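Local coordinates for possible adhesin (Caldicellulosiruptor kronotskyensis, PDB 4WA0), which probably mediates attachment of the thermophilic bacterium to cellulose as a tapirin, here represented by its C-terminal beta-helix domain, at residues A[37-42]-A[69-74]. Residues are numbered along the deposited sequence; the frame is centred on the assembly and turned at random.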
ATOM      1  N   LEU A  37      -7.357  -1.034  -4.551  0.67 10.89           N
ATOM      2  CA  LEU A  37      -6.791  -0.235  -3.422  0.67 11.29           C
ATOM      3  C   LEU A  37      -6.619   1.238  -3.820  0.67 11.41           C
ATOM      4  O   LEU A  37      -5.755   1.554  -4.669  0.67 10.84           O
ATOM      5  CB  LEU A  37      -5.473  -0.865  -3.014  0.67 10.50           C
ATOM      6  CG  LEU A  37      -5.037  -0.750  -1.556  0.67 11.50           C
ATOM      7  CD1 LEU A  37      -3.842  -1.658  -1.197  0.67 12.40           C
ATOM      8  CD2 LEU A  37      -4.725   0.727  -1.240  0.67 12.21           C
ATOM      9  N   THR A  38      -7.431   2.140  -3.227  1.00 11.62           N
ATOM     10  CA  THR A  38      -7.446   3.536  -3.504  1.00 11.93           C
ATOM     11  C   THR A  38      -6.946   4.266  -2.291  1.00 12.07           C
ATOM     12  O   THR A  38      -7.547   4.234  -1.198  1.00 12.80           O
ATOM     13  CB  THR A  38      -8.835   4.006  -3.902  1.00 12.57           C
ATOM     14  OG1 THR A  38      -9.241   3.254  -5.083  1.00 14.46           O
ATOM     15  CG2 THR A  38      -8.756   5.428  -4.235  1.00 12.27           C
ATOM     16  N   ILE A  39      -5.777   4.838  -2.501  1.00 11.28           N
ATOM     17  CA  ILE A  39      -5.064   5.586  -1.442  1.00 12.05           C
ATOM     18  C   ILE A  39      -5.376   7.058  -1.612  1.00 11.90           C
ATOM     19  O   ILE A  39      -4.937   7.733  -2.602  1.00 12.06           O
ATOM     20  CB  ILE A  39      -3.556   5.330  -1.509  1.00 12.66           C
ATOM     21  CG1 ILE A  39      -3.245   3.836  -1.319  1.00 14.42           C
ATOM     22  CG2 ILE A  39      -2.838   6.175  -0.444  1.00 12.68           C
ATOM     23  CD1 ILE A  39      -1.754   3.460  -1.378  1.00 15.92           C
ATOM     24  N   ASP A  40      -6.078   7.590  -0.618  1.00 12.46           N
ATOM     25  CA  ASP A  40      -6.424   9.020  -0.684  1.00 13.16           C
ATOM     26  C   ASP A  40      -5.244   9.892  -0.277  1.00 14.16           C
ATOM     27  O   ASP A  40      -4.220   9.441   0.302  1.00 13.29           O
ATOM     28  CB  ASP A  40      -7.678   9.357   0.164  1.00 15.67           C
ATOM     29  CG  ASP A  40      -8.546  10.453  -0.513  1.00 20.33           C
ATOM     30  OD1 ASP A  40      -8.063  11.341  -1.403  1.00 25.02           O
ATOM     31  OD2 ASP A  40      -9.729  10.472  -0.071  1.00 23.29           O
ATOM     32  N   GLY A  41      -5.376  11.174  -0.632  1.00 12.38           N
ATOM     33  CA  GLY A  41      -4.241  12.094  -0.470  1.00 13.08           C
ATOM     34  C   GLY A  41      -3.665  12.193   0.917  1.00 11.98           C
ATOM     35  O   GLY A  41      -4.395  12.182   1.901  1.00 11.46           O
ATOM     36  N   GLY A  42      -2.356  12.414   0.969  1.00 10.92           N
ATOM     37  CA  GLY A  42      -1.691  12.569   2.213  1.00 11.90           C
ATOM     38  C   GLY A  42      -1.295  11.317   2.965  1.00 11.67           C
ATOM     39  O   GLY A  42      -1.054  11.376   4.175  1.00 12.60           O
ATOM     40  N   ASN A  69       2.121  12.598  -0.460  1.00  9.80           N
ATOM     41  CA  ASN A  69       2.181  11.174  -0.145  1.00  9.20           C
ATOM     42  C   ASN A  69       3.628  10.843  -0.004  1.00 10.54           C
ATOM     43  O   ASN A  69       4.461  11.208  -0.880  1.00  9.82           O
ATOM     44  CB  ASN A  69       1.574  10.393  -1.281  1.00  9.73           C
ATOM     45  CG  ASN A  69       0.125  10.732  -1.513  1.00 11.14           C
ATOM     46  OD1 ASN A  69      -0.715  10.690  -0.608  1.00 12.36           O
ATOM     47  ND2 ASN A  69      -0.188  11.133  -2.768  1.00 12.14           N
ATOM     48  N   ASN A  70       3.920  10.081   1.017  0.73 10.66           N
ATOM     49  CA  ASN A  70       5.287   9.614   1.255  0.73 11.84           C
ATOM     50  C   ASN A  70       5.223   8.150   1.716  0.73 12.45           C
ATOM     51  O   ASN A  70       4.983   7.835   2.881  0.73 11.33           O
ATOM     52  CB  ASN A  70       5.878  10.501   2.313  0.73 14.10           C
ATOM     53  CG  ASN A  70       7.353  10.286   2.505  0.73 16.33           C
ATOM     54  OD1 ASN A  70       8.000   9.740   1.643  0.73 18.76           O
ATOM     55  ND2 ASN A  70       7.910  10.890   3.577  0.73 15.97           N
ATOM     56  N   ILE A  71       5.436   7.249   0.758  1.00 12.11           N
ATOM     57  CA  ILE A  71       5.110   5.840   0.920  1.00 12.95           C
ATOM     58  C   ILE A  71       6.428   5.114   0.886  1.00 12.56           C
ATOM     59  O   ILE A  71       7.093   5.122  -0.147  1.00 14.07           O
ATOM     60  CB  ILE A  71       4.111   5.382  -0.150  1.00 13.36           C
ATOM     61  CG1 ILE A  71       2.746   6.072   0.091  1.00 15.38           C
ATOM     62  CG2 ILE A  71       4.021   3.883  -0.180  1.00 13.25           C
ATOM     63  CD1 ILE A  71       1.813   5.947  -1.038  1.00 15.85           C
ATOM     64  N   VAL A  72       6.793   4.475   1.992  1.00 11.32           N
ATOM     65  CA  VAL A  72       8.015   3.716   2.046  1.00 11.42           C
ATOM     66  C   VAL A  72       7.651   2.297   2.419  1.00 10.93           C
ATOM     67  O   VAL A  72       6.916   2.077   3.386  1.00 11.69           O
ATOM     68  CB  VAL A  72       9.000   4.296   3.107  1.00 10.87           C
ATOM     69  CG1 VAL A  72      10.181   3.400   3.297  1.00 12.13           C
ATOM     70  CG2 VAL A  72       9.372   5.757   2.793  1.00 12.71           C
ATOM     71  N   VAL A  73       8.107   1.371   1.565  1.00 11.05           N
ATOM     72  CA  VAL A  73       7.757  -0.033   1.617  1.00 11.45           C
ATOM     73  C   VAL A  73       9.062  -0.807   1.627  1.00 13.26           C
ATOM     74  O   VAL A  73       9.848  -0.755   0.664  1.00 13.83           O
ATOM     75  CB  VAL A  73       6.855  -0.435   0.447  1.00 11.46           C
ATOM     76  CG1 VAL A  73       6.531  -1.928   0.539  1.00 12.50           C
ATOM     77  CG2 VAL A  73       5.548   0.412   0.393  1.00 11.55           C
ATOM     78  N   ARG A  74       9.293  -1.528   2.717  1.00 12.68           N
ATOM     79  CA  ARG A  74      10.584  -2.150   2.960  1.00 14.75           C
ATOM     80  C   ARG A  74      10.802  -3.381   2.124  1.00 13.94           C
ATOM     81  O   ARG A  74      11.966  -3.781   1.915  1.00 13.39           O
ATOM     82  CB  ARG A  74      10.760  -2.500   4.439  1.00 17.56           C
ATOM     83  CG  ARG A  74      10.727  -1.317   5.388  1.00 21.61           C
ATOM     84  CD  ARG A  74      10.762  -1.896   6.800  1.00 25.47           C
ATOM     85  NE  ARG A  74      10.522  -0.873   7.773  1.00 32.39           N
ATOM     86  CZ  ARG A  74       9.544  -0.856   8.678  1.00 32.22           C
ATOM     87  NH1 ARG A  74       8.715  -1.859   8.843  1.00 28.58           N
ATOM     88  NH2 ARG A  74       9.522   0.161   9.538  1.00 34.46           N
TER
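Asn69 brings the carbonyl end of its side-chain amide over the turn that follows strand 37-39, where OD1 lies 3.6 Å from Gly41 C and 2.9 Å from Gly42 N. The latter approach is a weak, strongly bent hydrogen bond, with an N-H...O angle of 119°. OD1 has a stronger partner in the next backbone amide, Ala43 N, so one carbonyl oxygen takes two successive N-H groups of the bend. CG is anti to the carbonyl carbon, beside the backbone N (chi1 -61°), and the side chain extends from the strand toward the turn at Gly41 and Gly42. ND2 is also engaged, by Asn59 O and Thr93 OG1, and with both ends of the amide bonded its rotation is fixed within this buried setting. Gly42 adopts phi 82° and psi 22°, a backbone shape at which a CB would press on the carbonyl oxygen of Gly41. On the outer side of the bend, Asp40 OD1 accepts Gly41 N at 2.8 Å from the anti side, and it also forms a salt bridge with Lys22. Deeper in, Ile39 and Ile71 point toward one another and just meet through their CD1 methyls, 4.4 Å apart; Phe45 packs on Ile39, while Ile58 touches both isoleucines and Asn69. The contact closes a corner of the beta-helix between two parallel sheets, tying the turn between strands 37-39 and 44-47 to strand 69-73 of the following coil: strand 37-39 lies between 17-19 and 56-58, and strand 69-73 between 44-47 and 93-97.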